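Local coordinates for spectinomycin phosphotransferase (Legionella pneumophila serogroup 1, PDB 3I0O), which probably transfers a phosphate group from a nucleotide to the antibiotic spectinomycin, with magnesium bound at the active site, at residues I213-V218 with N252-P257. Residues are numbered along the deposited sequence; the frame is centred on the assembly and turned at random.
With MG (magnesium ion), chain E; SMI (spectinomycin), chain C.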
# COMPACT_ATOMS: atom_id res chain seq x y z
N ILE A 213 -0.21 -4.51 -2.52
CA ILE A 213 0.54 -4.52 -3.76
C ILE A 213 -0.23 -4.20 -5.04
O ILE A 213 -0.54 -5.08 -5.84
CB ILE A 213 1.31 -5.86 -3.94
CG1 ILE A 213 2.17 -5.77 -5.20
CG2 ILE A 213 0.34 -7.04 -4.02
CD1 ILE A 213 3.05 -6.96 -5.42
N HIS A 214 -0.55 -2.92 -5.21
CA HIS A 214 -1.22 -2.45 -6.41
C HIS A 214 -0.12 -1.81 -7.25
O HIS A 214 1.04 -1.81 -6.85
CB HIS A 214 -2.31 -1.44 -6.05
CG HIS A 214 -1.85 -0.35 -5.13
ND1 HIS A 214 -1.12 0.73 -5.57
CD2 HIS A 214 -2.04 -0.16 -3.81
CE1 HIS A 214 -0.88 1.54 -4.56
NE2 HIS A 214 -1.43 1.03 -3.47
N ALA A 215 -0.49 -1.24 -8.39
CA ALA A 215 0.49 -0.63 -9.29
C ALA A 215 1.32 0.52 -8.69
O ALA A 215 2.45 0.75 -9.10
CB ALA A 215 -0.21 -0.16 -10.57
N GLY A 216 0.76 1.24 -7.72
CA GLY A 216 1.50 2.33 -7.13
C GLY A 216 2.66 1.84 -6.29
O GLY A 216 3.59 2.58 -6.00
N ASN A 217 2.60 0.57 -5.90
CA ASN A 217 3.66 0.01 -5.08
C ASN A 217 4.59 -0.89 -5.86
O ASN A 217 5.19 -1.82 -5.32
CB ASN A 217 3.08 -0.69 -3.86
CG ASN A 217 2.58 0.29 -2.82
OD1 ASN A 217 3.20 1.33 -2.60
ND2 ASN A 217 1.46 -0.03 -2.17
N VAL A 218 4.68 -0.61 -7.16
CA VAL A 218 5.58 -1.34 -8.04
C VAL A 218 6.33 -0.31 -8.88
O VAL A 218 5.72 0.55 -9.52
CB VAL A 218 4.84 -2.30 -9.00
CG1 VAL A 218 5.84 -2.92 -9.97
CG2 VAL A 218 4.15 -3.40 -8.20
N ASN A 252 -7.00 2.76 -11.74
CA ASN A 252 -7.46 2.69 -13.12
C ASN A 252 -6.53 1.91 -14.06
O ASN A 252 -6.57 2.09 -15.27
CB ASN A 252 -7.68 4.10 -13.68
CG ASN A 252 -8.59 4.12 -14.92
OD1 ASN A 252 -8.42 4.95 -15.81
ND2 ASN A 252 -9.55 3.20 -14.96
N VAL A 253 -5.68 1.05 -13.50
CA VAL A 253 -4.79 0.20 -14.28
C VAL A 253 -4.90 -1.18 -13.66
O VAL A 253 -5.61 -1.34 -12.67
CB VAL A 253 -3.30 0.67 -14.25
CG1 VAL A 253 -3.13 1.95 -15.05
CG2 VAL A 253 -2.83 0.85 -12.81
N TRP A 254 -4.22 -2.16 -14.22
CA TRP A 254 -4.30 -3.52 -13.69
C TRP A 254 -5.77 -3.96 -13.76
O TRP A 254 -6.26 -4.74 -12.94
CB TRP A 254 -3.77 -3.55 -12.24
CG TRP A 254 -2.27 -3.38 -12.15
CD1 TRP A 254 -1.45 -2.74 -13.06
CD2 TRP A 254 -1.41 -3.87 -11.12
NE1 TRP A 254 -0.15 -2.81 -12.65
CE2 TRP A 254 -0.09 -3.49 -11.46
CE3 TRP A 254 -1.62 -4.58 -9.93
CZ2 TRP A 254 1.01 -3.81 -10.65
CZ3 TRP A 254 -0.53 -4.90 -9.13
CH2 TRP A 254 0.77 -4.52 -9.50
N ASN A 255 -6.46 -3.44 -14.76
CA ASN A 255 -7.86 -3.77 -14.97
C ASN A 255 -8.10 -4.34 -16.38
O ASN A 255 -9.20 -4.25 -16.92
CB ASN A 255 -8.71 -2.53 -14.74
CG ASN A 255 -8.15 -1.31 -15.43
OD1 ASN A 255 -7.35 -1.44 -16.35
ND2 ASN A 255 -8.57 -0.13 -14.99
N LYS A 256 -7.06 -4.91 -16.98
CA LYS A 256 -7.19 -5.52 -18.31
C LYS A 256 -7.10 -7.02 -18.10
O LYS A 256 -6.06 -7.54 -17.73
CB LYS A 256 -6.05 -5.08 -19.22
CG LYS A 256 -6.07 -3.61 -19.54
CD LYS A 256 -4.85 -3.20 -20.34
CE LYS A 256 -4.93 -1.74 -20.72
NZ LYS A 256 -3.74 -1.31 -21.50
N PRO A 257 -8.21 -7.75 -18.35
CA PRO A 257 -8.20 -9.20 -18.17
C PRO A 257 -7.03 -9.99 -18.78
O PRO A 257 -6.56 -10.94 -18.17
CB PRO A 257 -9.55 -9.63 -18.74
CG PRO A 257 -10.43 -8.46 -18.42
CD PRO A 257 -9.54 -7.28 -18.78
MG MG E . 2.87 3.37 -1.65
O1 SMI C . -3.33 4.62 -3.50
C2 SMI C . -3.91 5.54 -4.46
C2M SMI C . -2.95 6.71 -4.66
C3 SMI C . -5.31 6.05 -3.96
C4 SMI C . -6.15 4.82 -3.78
C5 SMI C . -5.45 4.05 -2.68
O5 SMI C . -6.25 2.88 -2.45
C6 SMI C . -4.18 3.47 -3.24
O1B SMI C . -5.32 4.76 -1.45
O2B SMI C . -3.37 2.80 -2.25
C7 SMI C . -4.70 3.93 -0.50
C8 SMI C . -4.61 4.69 0.83
N8 SMI C . -5.99 5.03 1.21
C8M SMI C . -6.03 5.78 2.47
C9 SMI C . -3.95 3.73 1.89
O9 SMI C . -4.76 2.56 2.03
C10 SMI C . -2.53 3.31 1.41
N10 SMI C . -1.92 2.44 2.28
C1M SMI C . -1.74 3.00 3.63
C11 SMI C . -2.64 2.63 0.05
O11 SMI C . -1.34 2.28 -0.38
C12 SMI C . -3.29 3.52 -0.99
O4A SMI C . -7.50 5.07 -3.36
O4B SMI C . -6.17 4.40 -5.08
O HOH W 1 3.00 3.92 -3.37
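His214 ND1 accepts a hydrogen bond from Gly216 N at 2.9 Å, bent at the hydrogen (136°), with the donor tilted out of the ring plane. His214 NE2 sends a nearly straight but weak hydrogen bond to O11 of spectinomycin, 3.3 Å away and in the plane of the imidazole; spectinomycin O2B lies nearer to His214 NE2, at 2.9 Å, but oblique to the ring. With CG between its own backbone N and carbonyl carbon (chi1 50°), His214 turns ND1 back to Gly216 N and brings its NE2 edge to the ligand.

The other side of this short 3-10 turn rests on Trp254. CB of Ala215 sits over one indole face in a CH-pi contact, 3.6 Å from the centroid of the five-membered ring, while the carbonyl carbon of His214 lies over the same face, 3.6 Å from Trp254 CH2. Val218 CG2 reaches Trp254 CH2 at the ring edge (3.8 Å), and Val253 CG2 meets Ala215 CB at 3.6 Å. Trp118 packs edge-to-face on Trp254.

Asn217 OD1 binds magnesium at 2.3 Å, as does Asp230 OD2, and Asn217 ND2 donates to Asp212 O. Asp212, which also bonds spectinomycin, and Asn217 fit the HxDxxxxN catalytic-loop motif of the aminoglycoside phosphotransferase and protein kinase fold.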